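Long-range contacts in virulence protein STM3117 (Salmonella enterica subsp. enterica serovar Typhimurium, PDB 3HUH), which promotes bacterial replication inside host macrophages and may take part in building and modifying the peptidoglycan layer of the cell wall: residues 87-93 with 136-142; 45-49 with 58-62. The contacts are given in a common frame with arbitrary orientation. Numbering follows the deposited sequence.

Contact 1 (87-93 with 136-142); sequences ADLCFIT and NLIEISQ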
ATOM      1  N   ALA A  87       7.869  -0.268   4.133  1.00 17.37           N
ATOM      2  CA  ALA A  87       6.416  -0.162   4.129  1.00 16.05           C
ATOM      3  C   ALA A  87       5.830   0.121   5.508  1.00 16.84           C
ATOM      4  O   ALA A  87       6.350  -0.339   6.530  1.00 15.96           O
ATOM      5  CB  ALA A  87       5.794  -1.432   3.552  1.00 16.98           C
ATOM      6  N   ASP A  88       4.733   0.872   5.503  1.00 16.68           N
ATOM      7  CA  ASP A  88       4.000   1.274   6.703  1.00 18.23           C
ATOM      8  C   ASP A  88       2.548   1.153   6.242  1.00 18.79           C
ATOM      9  O   ASP A  88       2.021   2.057   5.593  1.00 18.74           O
ATOM     10  CB  ASP A  88       4.351   2.727   7.035  1.00 19.09           C
ATOM     11  CG  ASP A  88       3.793   3.178   8.362  1.00 19.61           C
ATOM     12  OD1 ASP A  88       2.760   2.623   8.800  1.00 20.24           O
ATOM     13  OD2 ASP A  88       4.381   4.106   8.954  1.00 21.55           O
ATOM     14  N   LEU A  89       1.921   0.025   6.575  1.00 18.50           N
ATOM     15  CA  LEU A  89       0.570  -0.298   6.123  1.00 19.14           C
ATOM     16  C   LEU A  89      -0.438  -0.553   7.228  1.00 17.63           C
ATOM     17  O   LEU A  89      -0.106  -1.118   8.264  1.00 17.30           O
ATOM     18  CB  LEU A  89       0.621  -1.561   5.258  1.00 19.08           C
ATOM     19  CG  LEU A  89       1.786  -1.730   4.280  1.00 21.13           C
ATOM     20  CD1 LEU A  89       1.732  -3.117   3.666  1.00 18.15           C
ATOM     21  CD2 LEU A  89       1.719  -0.657   3.201  1.00 19.65           C
ATOM     22  N   CYS A  90      -1.684  -0.168   6.982  1.00 18.47           N
ATOM     23  CA  CYS A  90      -2.747  -0.392   7.950  1.00 17.73           C
ATOM     24  C   CYS A  90      -3.818  -1.287   7.345  1.00 18.90           C
ATOM     25  O   CYS A  90      -4.344  -1.006   6.266  1.00 17.78           O
ATOM     26  CB  CYS A  90      -3.383   0.927   8.384  1.00 18.80           C
ATOM     27  SG  CYS A  90      -4.816   0.685   9.473  1.00 19.84           S
ATOM     28  N   PHE A  91      -4.132  -2.367   8.051  1.00 17.76           N
ATOM     29  CA  PHE A  91      -5.143  -3.322   7.609  1.00 18.59           C
ATOM     30  C   PHE A  91      -6.323  -3.286   8.566  1.00 19.76           C
ATOM     31  O   PHE A  91      -6.135  -3.242   9.785  1.00 19.54           O
ATOM     32  CB  PHE A  91      -4.561  -4.737   7.603  1.00 18.94           C
ATOM     33  CG  PHE A  91      -3.470  -4.941   6.597  1.00 20.83           C
ATOM     34  CD1 PHE A  91      -3.769  -5.079   5.246  1.00 20.11           C
ATOM     35  CD2 PHE A  91      -2.140  -4.980   6.998  1.00 22.28           C
ATOM     36  CE1 PHE A  91      -2.754  -5.252   4.308  1.00 20.90           C
ATOM     37  CE2 PHE A  91      -1.118  -5.151   6.070  1.00 21.75           C
ATOM     38  CZ  PHE A  91      -1.423  -5.287   4.723  1.00 20.41           C
ATOM     39  N   ILE A  92      -7.536  -3.295   8.024  1.00 17.84           N
ATOM     40  CA  ILE A  92      -8.720  -3.298   8.873  1.00 18.55           C
ATOM     41  C   ILE A  92      -9.140  -4.732   9.139  1.00 17.98           C
ATOM     42  O   ILE A  92      -9.185  -5.566   8.225  1.00 18.88           O
ATOM     43  CB  ILE A  92      -9.918  -2.576   8.217  1.00 17.79           C
ATOM     44  CG1 ILE A  92      -9.568  -1.113   7.949  1.00 17.90           C
ATOM     45  CG2 ILE A  92     -11.148  -2.690   9.120  1.00 20.12           C
ATOM     46  CD1 ILE A  92      -9.146  -0.333   9.181  1.00 18.92           C
ATOM     47  N   THR A  93      -9.446  -5.017  10.398  1.00 18.56           N
ATOM     48  CA  THR A  93      -9.888  -6.343  10.788  1.00 19.95           C
ATOM     49  C   THR A  93     -11.325  -6.262  11.292  1.00 20.32           C
ATOM     50  O   THR A  93     -11.753  -5.221  11.789  1.00 20.85           O
ATOM     51  CB  THR A  93      -9.012  -6.935  11.914  1.00 20.56           C
ATOM     52  OG1 THR A  93      -9.470  -8.257  12.224  1.00 20.37           O
ATOM     53  CG2 THR A  93      -9.100  -6.079  13.173  1.00 19.12           C
ATOM     54  N   ASN A 136       8.884  -4.013   8.085  1.00 17.57           N
ATOM     55  CA  ASN A 136       7.775  -3.171   7.656  1.00 16.91           C
ATOM     56  C   ASN A 136       6.851  -3.001   8.858  1.00 17.69           C
ATOM     57  O   ASN A 136       6.674  -3.932   9.656  1.00 17.91           O
ATOM     58  CB  ASN A 136       6.994  -3.828   6.514  1.00 15.99           C
ATOM     59  CG  ASN A 136       7.823  -3.989   5.248  1.00 15.68           C
ATOM     60  OD1 ASN A 136       7.849  -5.061   4.643  1.00 18.24           O
ATOM     61  ND2 ASN A 136       8.492  -2.925   4.839  1.00 14.03           N
ATOM     62  N   LEU A 137       6.276  -1.813   9.002  1.00 16.51           N
ATOM     63  CA  LEU A 137       5.360  -1.567  10.109  1.00 17.12           C
ATOM     64  C   LEU A 137       3.961  -1.973   9.666  1.00 17.12           C
ATOM     65  O   LEU A 137       3.465  -1.508   8.632  1.00 19.16           O
ATOM     66  CB  LEU A 137       5.374  -0.091  10.504  1.00 15.78           C
ATOM     67  CG  LEU A 137       4.501   0.268  11.713  1.00 17.95           C
ATOM     68  CD1 LEU A 137       5.045  -0.407  12.973  1.00 20.13           C
ATOM     69  CD2 LEU A 137       4.471   1.773  11.881  1.00 18.06           C
ATOM     70  N   ILE A 138       3.338  -2.850  10.444  1.00 16.80           N
ATOM     71  CA  ILE A 138       1.996  -3.317  10.134  1.00 17.30           C
ATOM     72  C   ILE A 138       1.047  -2.880  11.240  1.00 17.70           C
ATOM     73  O   ILE A 138       1.201  -3.264  12.398  1.00 18.70           O
ATOM     74  CB  ILE A 138       1.955  -4.853  10.006  1.00 17.90           C
ATOM     75  CG1 ILE A 138       2.978  -5.317   8.961  1.00 18.51           C
ATOM     76  CG2 ILE A 138       0.548  -5.302   9.638  1.00 18.47           C
ATOM     77  CD1 ILE A 138       2.799  -4.709   7.579  1.00 18.77           C
ATOM     78  N   GLU A 139       0.075  -2.060  10.861  1.00 16.54           N
ATOM     79  CA  GLU A 139      -0.923  -1.534  11.777  1.00 17.23           C
ATOM     80  C   GLU A 139      -2.205  -2.322  11.524  1.00 16.84           C
ATOM     81  O   GLU A 139      -2.751  -2.282  10.425  1.00 17.86           O
ATOM     82  CB  GLU A 139      -1.139  -0.038  11.485  1.00 18.53           C
ATOM     83  CG  GLU A 139      -2.103   0.688  12.425  1.00 19.57           C
ATOM     84  CD  GLU A 139      -2.333   2.149  12.035  1.00 22.12           C
ATOM     85  OE1 GLU A 139      -1.638   2.646  11.120  1.00 23.31           O
ATOM     86  OE2 GLU A 139      -3.209   2.809  12.645  1.00 20.50           O
ATOM     87  N   ILE A 140      -2.662  -3.066  12.527  1.00 16.52           N
ATOM     88  CA  ILE A 140      -3.897  -3.843  12.398  1.00 17.35           C
ATOM     89  C   ILE A 140      -4.941  -3.083  13.208  1.00 18.45           C
ATOM     90  O   ILE A 140      -4.765  -2.858  14.412  1.00 17.90           O
ATOM     91  CB  ILE A 140      -3.722  -5.275  12.932  1.00 18.05           C
ATOM     92  CG1 ILE A 140      -2.602  -5.973  12.155  1.00 19.35           C
ATOM     93  CG2 ILE A 140      -5.013  -6.054  12.757  1.00 17.79           C
ATOM     94  CD1 ILE A 140      -2.137  -7.278  12.754  1.00 19.86           C
ATOM     95  N   SER A 141      -6.032  -2.695  12.555  1.00 16.70           N
ATOM     96  CA  SER A 141      -7.037  -1.878  13.223  1.00 17.32           C
ATOM     97  C   SER A 141      -8.499  -2.264  13.041  1.00 18.52           C
ATOM     98  O   SER A 141      -8.881  -2.870  12.047  1.00 19.92           O
ATOM     99  CB  SER A 141      -6.859  -0.429  12.760  1.00 17.87           C
ATOM    100  OG  SER A 141      -5.484  -0.088  12.683  1.00 16.76           O
ATOM    101  N   GLN A 142      -9.315  -1.891  14.022  1.00 19.65           N
ATOM    102  CA  GLN A 142     -10.749  -2.138  13.971  1.00 21.36           C
ATOM    103  C   GLN A 142     -11.435  -0.789  14.139  1.00 22.96           C
ATOM    104  O   GLN A 142     -11.049   0.005  15.006  1.00 22.65           O
ATOM    105  CB  GLN A 142     -11.188  -3.074  15.100  1.00 22.73           C
ATOM    106  CG  GLN A 142     -12.699  -3.218  15.205  1.00 25.56           C
ATOM    107  CD  GLN A 142     -13.121  -4.110  16.351  1.00 26.88           C
ATOM    108  OE1 GLN A 142     -12.536  -4.069  17.434  1.00 26.62           O
ATOM    109  NE2 GLN A 142     -14.153  -4.915  16.124  1.00 28.73           N
TER
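Strand 88-93 runs beside strand 137-142 in the same direction, 4.5 Å apart at closest approach and with their axes at 32°, the twist expected of neighbouring parallel strands. The ladder opens at A87, whose O accepts a hydrogen bond from L137 N (2.9 Å). D88 spends neither its N nor its O on the partner strand; its side chain lies on the same face as L137, with OD1 3.6 Å from L137 CD2. L89 makes two hydrogen bonds, N to L137 O (3.0 Å) and O to E139 N (2.8 Å), so it straddles I138, and L89 CD1 lies 4.4 Å from I138 CD1. At C90 the strands pinch to a CA-CA distance of 4.4 Å with E139, and C90 SG reaches S141 OG at 3.4 Å. F91 repeats the pattern with two hydrogen bonds, N to E139 O (2.7 Å) and O to S141 N (2.8 Å), while I138 CG2 meets its ring at the edge, 3.8 Å from CD2. I92 sides with C90 and S141, and T93 closes the ladder with a hydrogen bond from its N to S141 O (2.8 Å). The face of L89, F91, I138 and I140 is apolar; the other, with D88, C90, I92, L137, E139 and S141, is mixed, and S127 hydrogen-bonds both E139 and S141. This is the parallel pair of a βαβββ module of the vicinal oxygen chelate fold. Strand 123-131 flanks 137-142, helix 97-106 packs on T93 and I140, and beyond 88-93 the sheet continues antiparallel into a strand of the second subunit.

Contact 2 (45-49 with 58-62); sequences LGFSA and ALIFG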
ATOM      1  N   LEU A  45      -1.347 -12.888   9.842  1.00 22.04           N
ATOM      2  CA  LEU A  45      -2.453 -12.110   9.288  1.00 21.04           C
ATOM      3  C   LEU A  45      -3.535 -12.931   8.595  1.00 20.27           C
ATOM      4  O   LEU A  45      -4.587 -12.401   8.247  1.00 20.62           O
ATOM      5  CB  LEU A  45      -1.924 -11.054   8.309  1.00 24.40           C
ATOM      6  CG  LEU A  45      -1.211  -9.818   8.875  1.00 27.30           C
ATOM      7  CD1 LEU A  45      -2.154  -9.073   9.800  1.00 31.20           C
ATOM      8  CD2 LEU A  45       0.046 -10.219   9.618  1.00 28.50           C
ATOM      9  N   GLY A  46      -3.281 -14.214   8.375  1.00 18.73           N
ATOM     10  CA  GLY A  46      -4.280 -15.047   7.727  1.00 19.02           C
ATOM     11  C   GLY A  46      -4.429 -14.864   6.231  1.00 17.89           C
ATOM     12  O   GLY A  46      -5.454 -15.244   5.657  1.00 18.38           O
ATOM     13  N   PHE A  47      -3.428 -14.277   5.581  1.00 16.69           N
ATOM     14  CA  PHE A  47      -3.490 -14.094   4.129  1.00 15.99           C
ATOM     15  C   PHE A  47      -3.272 -15.438   3.431  1.00 15.93           C
ATOM     16  O   PHE A  47      -2.870 -16.420   4.063  1.00 16.53           O
ATOM     17  CB  PHE A  47      -2.410 -13.113   3.663  1.00 16.13           C
ATOM     18  CG  PHE A  47      -2.610 -11.696   4.139  1.00 16.55           C
ATOM     19  CD1 PHE A  47      -3.724 -11.331   4.893  1.00 16.95           C
ATOM     20  CD2 PHE A  47      -1.681 -10.717   3.810  1.00 15.52           C
ATOM     21  CE1 PHE A  47      -3.901 -10.006   5.306  1.00 17.21           C
ATOM     22  CE2 PHE A  47      -1.850  -9.390   4.219  1.00 15.38           C
ATOM     23  CZ  PHE A  47      -2.963  -9.035   4.967  1.00 16.55           C
ATOM     24  N   SER A  48      -3.520 -15.481   2.126  1.00 16.75           N
ATOM     25  CA  SER A  48      -3.341 -16.712   1.357  1.00 17.00           C
ATOM     26  C   SER A  48      -2.381 -16.491   0.194  1.00 18.28           C
ATOM     27  O   SER A  48      -2.634 -15.657  -0.673  1.00 17.42           O
ATOM     28  CB  SER A  48      -4.683 -17.211   0.817  1.00 19.69           C
ATOM     29  OG  SER A  48      -5.581 -17.508   1.872  1.00 20.09           O
ATOM     30  N   ALA A  49      -1.286 -17.243   0.173  1.00 18.33           N
ATOM     31  CA  ALA A  49      -0.300 -17.104  -0.894  1.00 19.25           C
ATOM     32  C   ALA A  49      -0.704 -17.816  -2.182  1.00 21.45           C
ATOM     33  O   ALA A  49      -1.288 -18.904  -2.153  1.00 22.46           O
ATOM     34  CB  ALA A  49       1.070 -17.620  -0.421  1.00 22.69           C
ATOM     35  N   ALA A  58       2.148 -13.789  -4.569  1.00 16.67           N
ATOM     36  CA  ALA A  58       1.272 -12.746  -4.062  1.00 15.16           C
ATOM     37  C   ALA A  58       0.550 -13.276  -2.832  1.00 15.55           C
ATOM     38  O   ALA A  58       0.467 -14.490  -2.609  1.00 16.14           O
ATOM     39  CB  ALA A  58       0.267 -12.325  -5.122  1.00 15.19           C
ATOM     40  N   LEU A  59       0.054 -12.351  -2.026  1.00 14.52           N
ATOM     41  CA  LEU A  59      -0.684 -12.682  -0.821  1.00 15.13           C
ATOM     42  C   LEU A  59      -2.055 -12.068  -1.005  1.00 16.11           C
ATOM     43  O   LEU A  59      -2.195 -10.849  -1.124  1.00 15.35           O
ATOM     44  CB  LEU A  59      -0.001 -12.088   0.410  1.00 15.80           C
ATOM     45  CG  LEU A  59       1.322 -12.762   0.789  1.00 18.74           C
ATOM     46  CD1 LEU A  59       2.109 -11.856   1.714  1.00 19.98           C
ATOM     47  CD2 LEU A  59       1.046 -14.118   1.437  1.00 19.35           C
ATOM     48  N   ILE A  60      -3.060 -12.934  -1.059  1.00 16.38           N
ATOM     49  CA  ILE A  60      -4.442 -12.533  -1.245  1.00 16.95           C
ATOM     50  C   ILE A  60      -5.148 -12.276   0.083  1.00 15.94           C
ATOM     51  O   ILE A  60      -4.984 -13.036   1.033  1.00 18.90           O
ATOM     52  CB  ILE A  60      -5.234 -13.651  -1.977  1.00 16.61           C
ATOM     53  CG1 ILE A  60      -4.516 -14.044  -3.272  1.00 17.77           C
ATOM     54  CG2 ILE A  60      -6.669 -13.221  -2.206  1.00 17.45           C
ATOM     55  CD1 ILE A  60      -4.285 -12.902  -4.226  1.00 18.62           C
ATOM     56  N   PHE A  61      -5.930 -11.200   0.142  1.00 15.75           N
ATOM     57  CA  PHE A  61      -6.724 -10.873   1.324  1.00 18.47           C
ATOM     58  C   PHE A  61      -7.862  -9.979   0.863  1.00 18.22           C
ATOM     59  O   PHE A  61      -7.665  -9.105   0.022  1.00 18.62           O
ATOM     60  CB  PHE A  61      -5.876 -10.186   2.407  1.00 19.65           C
ATOM     61  CG  PHE A  61      -5.309  -8.866   1.996  1.00 19.82           C
ATOM     62  CD1 PHE A  61      -6.009  -7.686   2.239  1.00 21.56           C
ATOM     63  CD2 PHE A  61      -4.070  -8.797   1.370  1.00 22.64           C
ATOM     64  CE1 PHE A  61      -5.479  -6.459   1.865  1.00 22.01           C
ATOM     65  CE2 PHE A  61      -3.534  -7.571   0.991  1.00 22.75           C
ATOM     66  CZ  PHE A  61      -4.238  -6.401   1.239  1.00 23.95           C
ATOM     67  N   GLY A  62      -9.055 -10.201   1.405  1.00 19.66           N
ATOM     68  CA  GLY A  62     -10.201  -9.414   0.983  1.00 20.40           C
ATOM     69  C   GLY A  62     -10.275  -9.471  -0.533  1.00 20.47           C
ATOM     70  O   GLY A  62     -10.175 -10.547  -1.127  1.00 21.27           O
TER
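The strands run antiparallel, and two backbone hydrogen bonds join S48 and I60, S48 N to I60 O at 3.1 Å and I60 N to S48 O at 2.8 Å, making them a hydrogen-bonded pair with CA atoms 5.0 Å apart. One step further into the hairpin, A49 and L59 form a non-hydrogen-bonded pair, closer at 4.4 Å between CA atoms, where A49 CA sits 3.2 Å from A58 O in a CA-H...O contact. Before the ladder, the chain leaves helix 34-43 through G46, whose positive phi (76°) suits glycine and turns the backbone toward strand 48-52. Strands 48-52 and 56-61 form the hairpin of the first βαβββ module of the vicinal oxygen chelate fold, completed by strand 21-31, helix 34-43 and strand 64-70. F47 follows G46 directly, its CA-CB bond pointing at the opposite strand. Its ring lies in an offset stack on F61, centroids 4.5 Å apart and planes only 16° from parallel, and F61 CB lies over one face of the F47 ring in a CH-pi contact, 3.8 Å from the centroid. F47 CD2 also touches L59 CB at 4.0 Å. A49 CB meets L59 CD2 at 4.0 Å, and helix 34-43 covers this face, with I38 against A49 and Y41 against L59. S48 and I60 lie on the other face. Both aromatic rings meet F91 edge-to-face, and I21 and I24 of the second subunit pack on F47 and F61 respectively. Backbone hydrogen bonds thus set the pairing, while side chains add aromatic and aliphatic contacts, with no salt bridge or side-chain hydrogen bond between the segments.

In the fold
Both contacts are strand pairings, but in different sheets: contact 1 joins parallel strands of the second four-stranded sheet, contact 2 the antiparallel hairpin of the first, their centres about 14 Å apart. The 87-93/136-142 pair is almost wholly buried, six backbone hydrogen bonds long, and combines an apolar face with a mixed one; the 45-49/58-62 pair is shorter, partly buried and apolar in its side-chain contacts. They meet in the core where F91 CE1 comes 3.6 Å from F61 CZ and 3.8 Å from F47 CZ, and I140 CD1 lies 3.5 Å from L45 CD1. Both also touch the second subunit, contact 1 by extending its sheet, contact 2 by packing.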